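Local coordinates for iron aquisition yersiniabactin synthesis enzyme, YbtT (Escherichia coli, PDB 6BA9), which is a low-specificity type II thioesterase that maintains production of the metallophore yersiniabactin, probably by hydrolysing thioesters on the biosynthetic machinery, at residues 95-100 / 184-189; 113-118 / 207-212; 73-78 / 106-111; 120-125 / 178-183; 46-51 / 89-94. The protein carries 1 engineered substitution. All blocks are in the same frame, centred on the assembly; numbering follows the deposited sequence.

Contact 1. Residues 95-100 / 184-189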
# COMPACT_ATOMS: atom_id res chain seq x y z
N VAL A 95 -4.68 0.13 -3.69
CA VAL A 95 -4.09 0.63 -4.92
C VAL A 95 -3.27 -0.46 -5.60
O VAL A 95 -3.35 -0.63 -6.83
CB VAL A 95 -3.27 1.91 -4.69
CG1 VAL A 95 -2.64 2.36 -6.00
CG2 VAL A 95 -4.15 3.02 -4.13
N ALA A 96 -2.47 -1.21 -4.84
CA ALA A 96 -1.66 -2.27 -5.40
C ALA A 96 -2.53 -3.33 -6.06
O ALA A 96 -2.22 -3.79 -7.17
CB ALA A 96 -0.79 -2.91 -4.31
N PHE A 97 -3.62 -3.71 -5.40
CA PHE A 97 -4.56 -4.67 -5.97
C PHE A 97 -5.15 -4.17 -7.29
O PHE A 97 -5.13 -4.88 -8.30
CB PHE A 97 -5.67 -4.94 -4.95
CG PHE A 97 -6.81 -5.76 -5.48
CD1 PHE A 97 -6.63 -7.07 -5.85
CD2 PHE A 97 -8.07 -5.21 -5.58
CE1 PHE A 97 -7.71 -7.83 -6.32
CE2 PHE A 97 -9.14 -5.96 -6.04
CZ PHE A 97 -8.95 -7.26 -6.41
N GLU A 98 -5.66 -2.93 -7.29
CA GLU A 98 -6.29 -2.40 -8.51
C GLU A 98 -5.26 -2.18 -9.62
O GLU A 98 -5.57 -2.37 -10.80
CB GLU A 98 -7.08 -1.13 -8.19
CG GLU A 98 -8.32 -1.34 -7.32
CD GLU A 98 -9.44 -2.06 -8.03
OE1 GLU A 98 -9.43 -2.13 -9.29
OE2 GLU A 98 -10.33 -2.57 -7.32
N THR A 99 -4.03 -1.83 -9.26
CA THR A 99 -2.95 -1.73 -10.24
C THR A 99 -2.64 -3.09 -10.84
O THR A 99 -2.49 -3.24 -12.06
CB THR A 99 -1.71 -1.13 -9.58
OG1 THR A 99 -2.00 0.17 -9.08
CG2 THR A 99 -0.56 -1.00 -10.58
N CYS A 100 -2.56 -4.11 -9.98
CA CYS A 100 -2.29 -5.46 -10.44
C CYS A 100 -3.40 -5.94 -11.36
O CYS A 100 -3.12 -6.60 -12.37
CB CYS A 100 -2.14 -6.38 -9.22
SG CYS A 100 -1.40 -8.00 -9.61
N PRO A 184 -13.65 -10.73 -12.14
CA PRO A 184 -12.94 -11.99 -12.00
C PRO A 184 -11.88 -11.90 -10.92
O PRO A 184 -11.31 -10.82 -10.67
CB PRO A 184 -12.30 -12.20 -13.38
CG PRO A 184 -13.16 -11.40 -14.31
CD PRO A 184 -13.56 -10.20 -13.52
N PRO A 185 -11.55 -13.01 -10.27
CA PRO A 185 -10.45 -13.01 -9.31
C PRO A 185 -9.14 -12.79 -10.04
O PRO A 185 -8.99 -13.09 -11.23
CB PRO A 185 -10.52 -14.40 -8.69
CG PRO A 185 -11.12 -15.24 -9.76
CD PRO A 185 -12.11 -14.37 -10.47
N LEU A 186 -8.17 -12.26 -9.31
CA LEU A 186 -6.85 -12.06 -9.87
C LEU A 186 -6.06 -13.35 -9.81
O LEU A 186 -6.17 -14.10 -8.83
CB LEU A 186 -6.12 -10.98 -9.08
CG LEU A 186 -6.65 -9.55 -9.22
CD1 LEU A 186 -5.60 -8.57 -8.70
CD2 LEU A 186 -6.98 -9.23 -10.67
N ARG A 187 -5.30 -13.62 -10.86
CA ARG A 187 -4.48 -14.82 -10.94
C ARG A 187 -3.03 -14.59 -10.57
O ARG A 187 -2.30 -15.57 -10.38
CB ARG A 187 -4.59 -15.43 -12.33
CG ARG A 187 -5.92 -16.12 -12.55
CD ARG A 187 -6.93 -15.22 -13.23
NE ARG A 187 -8.27 -15.81 -13.26
CZ ARG A 187 -9.23 -15.43 -14.10
NH1 ARG A 187 -8.99 -14.48 -15.00
NH2 ARG A 187 -10.42 -16.01 -14.06
N THR A 188 -2.59 -13.35 -10.43
CA THR A 188 -1.23 -13.10 -9.99
C THR A 188 -1.02 -13.74 -8.62
O THR A 188 -1.84 -13.54 -7.71
CB THR A 188 -1.00 -11.59 -9.89
OG1 THR A 188 -1.07 -10.98 -11.20
CG2 THR A 188 0.36 -11.26 -9.27
N PRO A 189 0.08 -14.46 -8.40
CA PRO A 189 0.32 -15.05 -7.07
C PRO A 189 0.41 -13.96 -6.02
O PRO A 189 1.06 -12.93 -6.22
CB PRO A 189 1.66 -15.76 -7.25
CG PRO A 189 1.71 -16.09 -8.69
CD PRO A 189 1.09 -14.90 -9.37
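Phe97 and Leu186 meet where helix 91-105 of an alpha/beta-hydrolase fold faces the loop that leads into strand 190-195. The contact is buried and carried by side chains; no hydrogen bond crosses it. Leu186 reaches in from the loop. Its CG lies anti to the carbonyl carbon (chi1 -69°) and points at the helix, and CD1 is the branch that touches both Phe97 and Cys100. Leu186 CD1 comes within 3.3 Å of Phe97 CE1 and 3.4 Å of Phe97 CD1, a tight fit along one side of the ring. It arrives at a slant, neither squarely over the face nor in the ring plane. Leu186 CG follows at 3.5 Å from Phe97 CE1. The ring gets there because Phe97 CG is anti to its own backbone N (chi1 172°) and swings out toward the loop. The same Leu186 CD1 rests more loosely on Cys100 CB, at 4.1 Å. One helical turn after Phe97, Cys100 directs its sulfur at Thr188. The hydroxyl of Thr188 has its hydrogen bond with Glu104 of the same helix, and Glu104 also takes the backbone N-H of Arg187. The loop is therefore held to the helix by polar bonds beside the apolar contact. Cys100 SG sits against the whole branch point of Thr188: 3.4 Å from Thr188 OG1, 3.6 Å from Thr188 CB and 3.7 Å from Thr188 CG2.

Contact 2. Residues 113-118 / 207-212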
# COMPACT_ATOMS: atom_id res chain seq x y z
N LEU A 113 1.90 -10.14 -5.91
CA LEU A 113 1.10 -9.10 -5.26
C LEU A 113 1.14 -9.35 -3.75
O LEU A 113 0.83 -10.47 -3.30
CB LEU A 113 -0.34 -9.14 -5.73
CG LEU A 113 -1.30 -8.18 -5.03
CD1 LEU A 113 -0.88 -6.70 -5.22
CD2 LEU A 113 -2.73 -8.46 -5.50
N ILE A 114 1.52 -8.33 -2.98
CA ILE A 114 1.60 -8.40 -1.53
C ILE A 114 0.57 -7.43 -0.95
O ILE A 114 0.70 -6.20 -1.11
CB ILE A 114 3.02 -8.15 -0.99
CG1 ILE A 114 4.02 -9.15 -1.59
CG2 ILE A 114 3.03 -8.24 0.54
CD1 ILE A 114 4.83 -8.60 -2.73
N ILE A 115 -0.46 -7.97 -0.30
CA ILE A 115 -1.54 -7.23 0.34
C ILE A 115 -1.27 -7.27 1.84
O ILE A 115 -1.27 -8.35 2.43
CB ILE A 115 -2.88 -7.89 0.00
CG1 ILE A 115 -3.16 -7.81 -1.49
CG2 ILE A 115 -4.03 -7.32 0.84
CD1 ILE A 115 -3.36 -6.46 -2.01
N SER A 116 -1.02 -6.12 2.45
CA SER A 116 -0.66 -6.04 3.86
C SER A 116 -1.63 -5.15 4.63
O SER A 116 -1.92 -4.02 4.21
CB SER A 116 0.76 -5.50 3.92
OG SER A 116 1.24 -5.31 5.24
N GLY A 117 -2.09 -5.63 5.79
CA GLY A 117 -2.78 -4.78 6.74
C GLY A 117 -3.95 -4.01 6.19
O GLY A 117 -4.08 -2.80 6.47
N CYS A 118 -4.84 -4.68 5.45
CA CYS A 118 -5.96 -4.03 4.80
C CYS A 118 -7.14 -4.99 4.75
O CYS A 118 -6.96 -6.16 4.41
CB CYS A 118 -5.57 -3.65 3.37
SG CYS A 118 -6.77 -2.61 2.51
N ASP A 207 -7.97 -11.92 5.89
CA ASP A 207 -8.24 -13.23 5.33
C ASP A 207 -9.32 -13.18 4.25
O ASP A 207 -9.32 -14.00 3.32
CB ASP A 207 -8.68 -14.17 6.45
CG ASP A 207 -8.85 -15.60 5.98
OD1 ASP A 207 -7.88 -16.20 5.51
OD2 ASP A 207 -9.99 -16.10 6.10
N ALA A 208 -10.28 -12.25 4.38
CA ALA A 208 -11.36 -12.10 3.42
C ALA A 208 -10.87 -11.75 2.02
O ALA A 208 -11.64 -11.86 1.05
CB ALA A 208 -12.33 -11.05 3.93
N TRP A 209 -9.61 -11.36 1.87
CA TRP A 209 -9.07 -11.14 0.53
C TRP A 209 -9.06 -12.42 -0.30
O TRP A 209 -8.96 -12.34 -1.53
CB TRP A 209 -7.66 -10.58 0.61
CG TRP A 209 -7.56 -9.08 0.78
CD1 TRP A 209 -7.40 -8.40 1.94
CD2 TRP A 209 -7.57 -8.09 -0.26
NE1 TRP A 209 -7.32 -7.05 1.71
CE2 TRP A 209 -7.42 -6.84 0.36
CE3 TRP A 209 -7.71 -8.16 -1.64
CZ2 TRP A 209 -7.40 -5.65 -0.38
CZ3 TRP A 209 -7.69 -6.98 -2.36
CH2 TRP A 209 -7.53 -5.75 -1.72
N ARG A 210 -9.15 -13.59 0.33
CA ARG A 210 -9.16 -14.82 -0.44
C ARG A 210 -10.36 -14.91 -1.37
O ARG A 210 -10.33 -15.70 -2.31
CB ARG A 210 -9.07 -16.03 0.49
CG ARG A 210 -7.73 -16.13 1.24
CD ARG A 210 -7.60 -17.42 2.08
NE ARG A 210 -8.61 -17.46 3.12
CZ ARG A 210 -9.75 -18.14 3.06
NH1 ARG A 210 -10.01 -18.90 2.01
NH2 ARG A 210 -10.61 -18.06 4.07
N GLN A 211 -11.39 -14.09 -1.16
CA GLN A 211 -12.52 -14.05 -2.08
C GLN A 211 -12.13 -13.49 -3.44
O GLN A 211 -12.83 -13.73 -4.43
CB GLN A 211 -13.64 -13.18 -1.51
CG GLN A 211 -14.25 -13.66 -0.18
CD GLN A 211 -15.18 -14.82 -0.37
OE1 GLN A 211 -15.71 -15.02 -1.46
NE2 GLN A 211 -15.37 -15.59 0.68
N TRP A 212 -11.02 -12.75 -3.51
CA TRP A 212 -10.64 -11.96 -4.68
C TRP A 212 -9.42 -12.50 -5.41
O TRP A 212 -9.03 -11.95 -6.45
CB TRP A 212 -10.35 -10.52 -4.21
CG TRP A 212 -11.52 -9.82 -3.66
CD1 TRP A 212 -11.99 -9.88 -2.38
CD2 TRP A 212 -12.40 -8.95 -4.37
NE1 TRP A 212 -13.11 -9.09 -2.25
CE2 TRP A 212 -13.39 -8.52 -3.46
CE3 TRP A 212 -12.45 -8.49 -5.69
CZ2 TRP A 212 -14.39 -7.64 -3.83
CZ3 TRP A 212 -13.45 -7.63 -6.05
CH2 TRP A 212 -14.41 -7.21 -5.13
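Trp209 lays its indole across Ile115 and bonds to Cys118 just after strand 112-116. The path starts at Trp209 CB, with CG anti to the carbonyl carbon (chi1 -84°) and the ring extending toward the strand. Trp209 CG is 3.9 Å from Ile115 CG2. That methyl covers one face of the five-membered ring as a CH-pi contact, 3.5 Å from the ring centroid and 14° off its normal. The two side chains run at about a right angle. Further along the pyrrole edge, Trp209 CD1 passes 3.4 Å from Cys118 O. Trp209 NE1 then donates to Cys118 O at 2.9 Å, with an N-H...O angle of 140°. Ile115 CG2 makes its closest approach here, 3.4 Å from Trp209 NE1, offset toward the rim. The oxygen lies in the indole plane, but the nitrogen stands well above the carbonyl plane of Cys118. This bond satisfies a buried N-H and helps fix the rotation of the ring. Trp209 CE2 is 3.5 Å from Ile115 CG2, and Trp209 CZ2 touches Cys118 SG. At the far end, CH2 packs against Pro121, and CZ3 lies near Phe97, whose ring meets the indole edge-to-face. Arg210 of the 3-10 segment grips the carboxylate of Asp207, the last residue of helix 203-207, with NE and NH2. The indole thus lies between Phe97 of helix 91-105 and the sheet, where Leu192 of strand 190-195 also touches it beside strand 112-116.

Contact 3. Residues 73-78 / 106-111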
# COMPACT_ATOMS: atom_id res chain seq x y z
N GLU A 73 2.09 4.14 -15.62
CA GLU A 73 3.50 4.44 -15.42
C GLU A 73 4.35 3.17 -15.45
O GLU A 73 5.42 3.15 -16.08
CB GLU A 73 3.69 5.17 -14.09
CG GLU A 73 5.15 5.42 -13.74
CD GLU A 73 5.30 6.33 -12.54
OE1 GLU A 73 4.52 7.31 -12.43
OE2 GLU A 73 6.19 6.06 -11.71
N LEU A 74 3.90 2.11 -14.79
CA LEU A 74 4.66 0.87 -14.76
C LEU A 74 4.71 0.22 -16.13
O LEU A 74 5.75 -0.30 -16.53
CB LEU A 74 4.11 -0.07 -13.69
CG LEU A 74 4.25 0.47 -12.26
CD1 LEU A 74 3.64 -0.51 -11.30
CD2 LEU A 74 5.68 0.73 -11.88
N GLU A 75 3.60 0.23 -16.87
CA GLU A 75 3.61 -0.33 -18.22
C GLU A 75 4.63 0.38 -19.10
O GLU A 75 5.26 -0.25 -19.96
CB GLU A 75 2.21 -0.25 -18.82
CG GLU A 75 2.12 -0.77 -20.25
CD GLU A 75 0.71 -0.85 -20.80
OE1 GLU A 75 -0.22 -0.23 -20.23
OE2 GLU A 75 0.54 -1.55 -21.83
N ALA A 76 4.78 1.69 -18.92
CA ALA A 76 5.69 2.50 -19.73
C ALA A 76 7.14 2.33 -19.31
O ALA A 76 8.04 2.46 -20.15
CB ALA A 76 5.31 3.97 -19.61
N SER A 77 7.40 2.03 -18.03
CA SER A 77 8.75 2.12 -17.48
C SER A 77 9.37 0.80 -17.07
O SER A 77 10.59 0.75 -16.88
CB SER A 77 8.76 3.07 -16.27
OG SER A 77 8.11 2.49 -15.16
N VAL A 78 8.60 -0.28 -16.92
CA VAL A 78 9.13 -1.55 -16.46
C VAL A 78 9.26 -2.48 -17.65
O VAL A 78 8.28 -2.74 -18.36
CB VAL A 78 8.24 -2.19 -15.38
CG1 VAL A 78 8.81 -3.54 -14.95
CG2 VAL A 78 8.12 -1.25 -14.19
N ARG A 106 -3.97 -6.41 -18.99
CA ARG A 106 -3.23 -5.99 -20.17
C ARG A 106 -2.23 -7.03 -20.66
O ARG A 106 -1.54 -6.77 -21.65
CB ARG A 106 -2.48 -4.69 -19.84
CG ARG A 106 -3.39 -3.49 -19.64
CD ARG A 106 -2.64 -2.28 -19.04
NE ARG A 106 -3.59 -1.26 -18.59
CZ ARG A 106 -3.25 -0.09 -18.06
NH1 ARG A 106 -1.97 0.24 -17.90
NH2 ARG A 106 -4.20 0.74 -17.67
N GLY A 107 -2.11 -8.18 -19.99
CA GLY A 107 -1.17 -9.20 -20.39
C GLY A 107 0.24 -8.99 -19.91
O GLY A 107 1.18 -9.55 -20.49
N LEU A 108 0.43 -8.23 -18.84
CA LEU A 108 1.78 -7.85 -18.45
C LEU A 108 2.35 -8.71 -17.33
O LEU A 108 3.56 -8.63 -17.06
CB LEU A 108 1.84 -6.35 -18.16
CG LEU A 108 1.59 -5.59 -19.47
CD1 LEU A 108 1.46 -4.12 -19.21
CD2 LEU A 108 2.72 -5.84 -20.47
N ALA A 109 1.52 -9.54 -16.71
CA ALA A 109 2.00 -10.65 -15.89
C ALA A 109 2.90 -10.16 -14.77
O ALA A 109 4.08 -10.52 -14.73
CB ALA A 109 2.77 -11.64 -16.77
N PRO A 110 2.40 -9.35 -13.84
CA PRO A 110 3.17 -9.12 -12.60
C PRO A 110 3.50 -10.46 -11.94
O PRO A 110 2.73 -11.41 -12.03
CB PRO A 110 2.21 -8.29 -11.73
CG PRO A 110 1.11 -7.85 -12.62
CD PRO A 110 1.04 -8.81 -13.78
N GLN A 111 4.66 -10.54 -11.30
CA GLN A 111 5.08 -11.80 -10.70
C GLN A 111 4.55 -12.02 -9.29
O GLN A 111 4.55 -13.16 -8.81
CB GLN A 111 6.61 -11.90 -10.71
CG GLN A 111 7.16 -11.83 -12.13
CD GLN A 111 6.62 -12.93 -13.01
OE1 GLN A 111 6.87 -14.11 -12.78
NE2 GLN A 111 5.84 -12.54 -14.03
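Glu75 reaches from the last turns of helix 63-77 to Arg106 and Leu108, just beyond the end of helix 91-105. The polar part is one salt bridge, with Glu75 OE1 3.0 Å from Arg106 NH1. As a hydrogen bond it is weak, with an N-H...O angle of 122°. The guanidinium and carboxylate planes are turned 31° apart, and a single oxygen meets a single NH group. Glu75 OE1 also lies 3.4 Å from Arg106 CD. The apolar part is along the Glu75 chain. Leu108 CD1 touches Glu75 CG at 3.6 Å and Glu75 CD at 3.7 Å, and the two side chains run at about a right angle. Glu75 spans the gap because its CG is anti to the backbone N (chi1 178°) and the chain stays extended beyond it. The next shell sets these groups in place. Arg106 NH1 has a stronger partner in Asn72, one turn before Glu75 on the same helix. Gly107, with positive phi, ends helix 91-105 in a Schellman motif and turns the chain so that Leu108 faces helix 63-77. Leu108 also touches Leu103. The contact joins the ends of two helices of the alpha/beta fold that flank strand 84-89 in sequence. At this surface position, one bent ion pair, whose NH1 is also bonded to Asn72, probably adds only modest stability, while the Leu108 methyl packs on the aliphatic part of Glu75.

Contact 4. Residues 120-125 / 178-183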
# COMPACT_ATOMS: atom_id res chain seq x y z
N ALA A 120 -10.55 -6.52 3.06
CA ALA A 120 -10.84 -6.88 1.68
C ALA A 120 -11.83 -5.90 1.04
O ALA A 120 -12.57 -5.20 1.74
CB ALA A 120 -11.41 -8.28 1.66
N PRO A 121 -11.88 -5.85 -0.31
CA PRO A 121 -12.68 -4.81 -0.98
C PRO A 121 -14.20 -4.93 -0.83
O PRO A 121 -14.88 -3.95 -1.12
CB PRO A 121 -12.25 -4.90 -2.45
CG PRO A 121 -10.89 -5.53 -2.40
CD PRO A 121 -10.96 -6.50 -1.26
N HIS A 122 -14.74 -6.07 -0.39
CA HIS A 122 -16.16 -6.15 -0.10
C HIS A 122 -16.49 -5.80 1.34
O HIS A 122 -17.66 -5.90 1.74
CB HIS A 122 -16.71 -7.54 -0.45
CG HIS A 122 -16.12 -8.64 0.36
ND1 HIS A 122 -14.84 -9.10 0.16
CD2 HIS A 122 -16.63 -9.39 1.37
CE1 HIS A 122 -14.58 -10.08 1.01
NE2 HIS A 122 -15.65 -10.26 1.76
N LEU A 123 -15.50 -5.40 2.12
CA LEU A 123 -15.67 -5.02 3.51
C LEU A 123 -15.38 -3.54 3.70
O LEU A 123 -14.95 -2.84 2.78
CB LEU A 123 -14.75 -5.86 4.40
CG LEU A 123 -14.88 -7.39 4.29
CD1 LEU A 123 -13.87 -8.07 5.16
CD2 LEU A 123 -16.29 -7.84 4.66
N HIS A 124 -15.66 -3.05 4.91
CA HIS A 124 -15.26 -1.72 5.34
C HIS A 124 -14.31 -1.83 6.52
O HIS A 124 -14.39 -2.78 7.32
CB HIS A 124 -16.48 -0.89 5.77
CG HIS A 124 -17.54 -0.76 4.72
ND1 HIS A 124 -17.54 0.26 3.79
CD2 HIS A 124 -18.64 -1.50 4.47
CE1 HIS A 124 -18.60 0.13 3.00
NE2 HIS A 124 -19.28 -0.93 3.40
N SER A 125 -13.43 -0.84 6.65
CA SER A 125 -12.58 -0.74 7.84
C SER A 125 -13.44 -0.58 9.09
O SER A 125 -14.49 0.07 9.07
CB SER A 125 -11.66 0.48 7.70
OG SER A 125 -10.87 0.62 8.86
N ASP A 178 -19.86 -4.32 -3.79
CA ASP A 178 -20.94 -5.02 -3.10
C ASP A 178 -20.61 -6.49 -2.88
O ASP A 178 -21.02 -7.06 -1.86
CB ASP A 178 -22.25 -4.89 -3.87
CG ASP A 178 -22.88 -3.52 -3.71
OD1 ASP A 178 -22.51 -2.81 -2.75
OD2 ASP A 178 -23.75 -3.17 -4.54
N SER A 179 -19.87 -7.12 -3.79
CA SER A 179 -19.54 -8.52 -3.64
C SER A 179 -18.30 -8.83 -4.47
O SER A 179 -18.02 -8.14 -5.46
CB SER A 179 -20.71 -9.41 -4.07
OG SER A 179 -20.42 -10.11 -5.25
N PRO A 180 -17.56 -9.88 -4.12
CA PRO A 180 -16.38 -10.28 -4.91
C PRO A 180 -16.70 -10.68 -6.34
O PRO A 180 -15.78 -10.74 -7.17
CB PRO A 180 -15.79 -11.45 -4.12
CG PRO A 180 -16.39 -11.33 -2.73
CD PRO A 180 -17.75 -10.75 -2.94
N ASP A 181 -17.95 -10.98 -6.66
CA ASP A 181 -18.24 -11.42 -8.02
C ASP A 181 -18.38 -10.27 -9.00
O ASP A 181 -18.66 -10.52 -10.18
CB ASP A 181 -19.47 -12.34 -8.06
CG ASP A 181 -20.75 -11.63 -7.72
OD1 ASP A 181 -20.77 -10.38 -7.64
OD2 ASP A 181 -21.77 -12.33 -7.54
N VAL A 182 -18.19 -9.03 -8.56
CA VAL A 182 -18.20 -7.88 -9.45
C VAL A 182 -17.13 -7.97 -10.52
O VAL A 182 -17.28 -7.37 -11.59
CB VAL A 182 -18.12 -6.56 -8.64
CG1 VAL A 182 -17.83 -5.38 -9.54
CG2 VAL A 182 -19.43 -6.33 -7.87
N CYS A 183 -16.04 -8.69 -10.28
CA CYS A 183 -15.08 -8.93 -11.35
C CYS A 183 -14.40 -10.26 -11.14
O CYS A 183 -14.51 -10.87 -10.07
CB CYS A 183 -14.03 -7.83 -11.42
SG CYS A 183 -13.02 -7.81 -9.93
O HOH W 1 -19.96 -5.93 0.13
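His122 and Pro180 make the main apolar contact, a CH-pi interaction. Pro180 CG stands over one face of the imidazole, 4.2 Å from the ring centroid and 20° off its normal. Pro180 CG is nearest His122 ND1, at 4.0 Å. Leu123 CG lies over the opposite face, so the ring is sandwiched. With CG placed between the backbone N and the carbonyl carbon (chi1 63°), the imidazole turns a face to the proline. His122 CB also comes 4.4 Å from Ser179 CA. Both segments are loops at the foot of the mostly helical stretch inserted between strands 112-116 and 190-195, consistent with the lid region of alpha/beta-hydrolase thioesterases. One loop leads into this insertion and the other leads out. The polar contacts are backbone and water. A water lies 2.8 Å from His122 O and an unusually short 2.5 Å from Asp178 O, so the details of this bridge are doubtful. His122 ND1 has its own partner in Trp212 NE1. Each loop is also shaped from within. A type I turn runs from Ala120 to Leu123 and puts His122 at its third position. In the other loop, Ser179 OG accepts from Asp181 N at 3.0 Å, which makes an ST turn beside Pro180.

Contact 5. Residues 46-51 / 89-94. Engineered in segment 89-94: Ala90 (natural residue Ser).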
# COMPACT_ATOMS: atom_id res chain seq x y z
N VAL A 46 5.79 4.49 -4.13
CA VAL A 46 4.81 5.27 -4.89
C VAL A 46 4.43 6.50 -4.08
O VAL A 46 4.12 6.40 -2.88
CB VAL A 46 3.56 4.42 -5.19
CG1 VAL A 46 2.55 5.21 -6.01
CG2 VAL A 46 3.95 3.16 -5.94
N THR A 47 4.43 7.67 -4.73
CA THR A 47 4.00 8.93 -4.12
C THR A 47 2.57 9.23 -4.53
O THR A 47 2.27 9.27 -5.72
CB THR A 47 4.87 10.07 -4.64
OG1 THR A 47 6.26 9.76 -4.48
CG2 THR A 47 4.55 11.36 -3.92
N TRP A 48 1.70 9.47 -3.56
CA TRP A 48 0.36 9.95 -3.87
C TRP A 48 0.42 11.42 -4.29
O TRP A 48 1.10 12.23 -3.63
CB TRP A 48 -0.56 9.82 -2.67
CG TRP A 48 -0.78 8.43 -2.08
CD1 TRP A 48 -1.05 8.16 -0.78
CD2 TRP A 48 -0.80 7.15 -2.77
NE1 TRP A 48 -1.24 6.81 -0.59
CE2 TRP A 48 -1.08 6.17 -1.78
CE3 TRP A 48 -0.60 6.74 -4.08
CZ2 TRP A 48 -1.17 4.82 -2.07
CZ3 TRP A 48 -0.69 5.38 -4.37
CH2 TRP A 48 -0.97 4.44 -3.35
N PRO A 49 -0.24 11.81 -5.38
CA PRO A 49 -0.27 13.22 -5.75
C PRO A 49 -0.64 14.12 -4.57
O PRO A 49 -1.44 13.76 -3.69
CB PRO A 49 -1.32 13.25 -6.87
CG PRO A 49 -1.18 11.90 -7.52
CD PRO A 49 -0.89 10.96 -6.39
N GLY A 50 0.01 15.28 -4.53
CA GLY A 50 -0.25 16.30 -3.55
C GLY A 50 0.86 16.52 -2.54
O GLY A 50 0.72 17.40 -1.68
N ARG A 51 1.92 15.72 -2.58
CA ARG A 51 3.00 15.84 -1.60
C ARG A 51 4.31 15.46 -2.27
O ARG A 51 4.33 14.92 -3.38
CB ARG A 51 2.75 14.94 -0.40
CG ARG A 51 2.88 13.44 -0.72
CD ARG A 51 1.81 12.58 -0.01
NE ARG A 51 0.49 12.74 -0.64
CZ ARG A 51 -0.65 12.27 -0.14
NH1 ARG A 51 -0.66 11.62 1.02
NH2 ARG A 51 -1.77 12.48 -0.80
N HIS A 89 0.36 -1.44 1.79
CA HIS A 89 -0.11 -1.55 3.17
C HIS A 89 -1.30 -0.63 3.37
O HIS A 89 -1.25 0.55 3.01
CB HIS A 89 1.01 -1.17 4.14
CG HIS A 89 0.69 -1.45 5.57
ND1 HIS A 89 0.56 -2.73 6.08
CD2 HIS A 89 0.45 -0.61 6.61
CE1 HIS A 89 0.30 -2.66 7.38
NE2 HIS A 89 0.22 -1.38 7.72
N ALA A 90 -2.36 -1.17 3.96
CA ALA A 90 -3.58 -0.41 4.27
C ALA A 90 -4.13 0.18 2.98
O ALA A 90 -4.34 -0.58 2.02
CB ALA A 90 -3.33 0.55 5.44
N MET A 91 -4.32 1.49 2.87
CA MET A 91 -4.80 2.07 1.61
C MET A 91 -3.95 1.59 0.44
O MET A 91 -4.46 1.39 -0.68
CB MET A 91 -4.71 3.60 1.68
CG MET A 91 -4.85 4.32 0.37
SD MET A 91 -4.70 6.10 0.65
CE MET A 91 -4.84 6.68 -1.03
N GLY A 92 -2.64 1.49 0.65
CA GLY A 92 -1.76 1.10 -0.44
C GLY A 92 -2.05 -0.29 -0.97
O GLY A 92 -1.80 -0.56 -2.14
N ALA A 93 -2.57 -1.18 -0.13
CA ALA A 93 -2.94 -2.51 -0.62
C ALA A 93 -4.08 -2.42 -1.64
O ALA A 93 -4.11 -3.19 -2.60
CB ALA A 93 -3.34 -3.42 0.54
N GLN A 94 -5.01 -1.50 -1.43
CA GLN A 94 -6.11 -1.33 -2.37
C GLN A 94 -5.60 -0.84 -3.71
O GLN A 94 -6.00 -1.34 -4.76
CB GLN A 94 -7.14 -0.34 -1.81
CG GLN A 94 -7.73 -0.72 -0.46
CD GLN A 94 -8.43 0.43 0.22
OE1 GLN A 94 -8.07 1.60 0.01
NE2 GLN A 94 -9.41 0.13 1.04
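Trp48 packs on Met91 and Gly92 at the nucleophile elbow of the alpha/beta-hydrolase fold, the sharp turn between strand 84-89 and helix 91-105. Ala90 is engineered in place of the natural serine, the probable nucleophile, and occupies the N-cap position of the helix. Met91 follows it. Its CG is anti to the backbone N (chi1 166°) and the chain stays extended, so the thioether lies along the indole. Met91 CE sits over one face of the five-membered ring, 3.9 Å from the centroid and 25° off the normal. Met91 SD meets the ring at a slant, a Met-aromatic contact at 4.5 Å from that centroid. Trp48 NE1 is buried with no hydrogen-bond partner and has Met91 CE 3.6 Å away. At the ring edge, Trp48 CZ2 comes 4.1 Å from Gly92 CA. Arg51 closes a type II turn from Trp48, and its side chain folds back so that a guanidinium face lies against Trp48 CB. Arg51 NH2 donates to Pro49 O at 3.2 Å, while Arg51 NH1 makes a salt bridge with Asp168. The contact lies at the C-terminal ends of the central strands: Trp48 touches Cys20 of strand 16-20, and Met91 reaches Leu66 of helix 63-77 and Thr172 of helix 155-174.

Overall arrangement
Helix 91-105 links contacts 5, 1 and 3: contact 5 uses its start, contact 1 its middle, and contact 3 the loop just after its end. Val95 CG2 touches Trp48 CH2 at 3.6 Å, which joins contacts 1 and 5. Contact 2 meets the nucleophile elbow, with its engineered Ala90 at the probable active site, through a probable hydrogen bond from Ala90 N to Ser116 O at 2.9 Å. Contact 1 meets contact 2 where Pro189 O lies 2.9 Å from Leu113 N. Contact 4 borders contact 2, with Trp212 NE1 3.0 Å from His122 ND1. Contact 3 touches contact 1, Pro110 CG lying 3.9 Å from Cys100 SG, but its centre is 18 Å from that of contact 5 and 25 Å from that of contact 4.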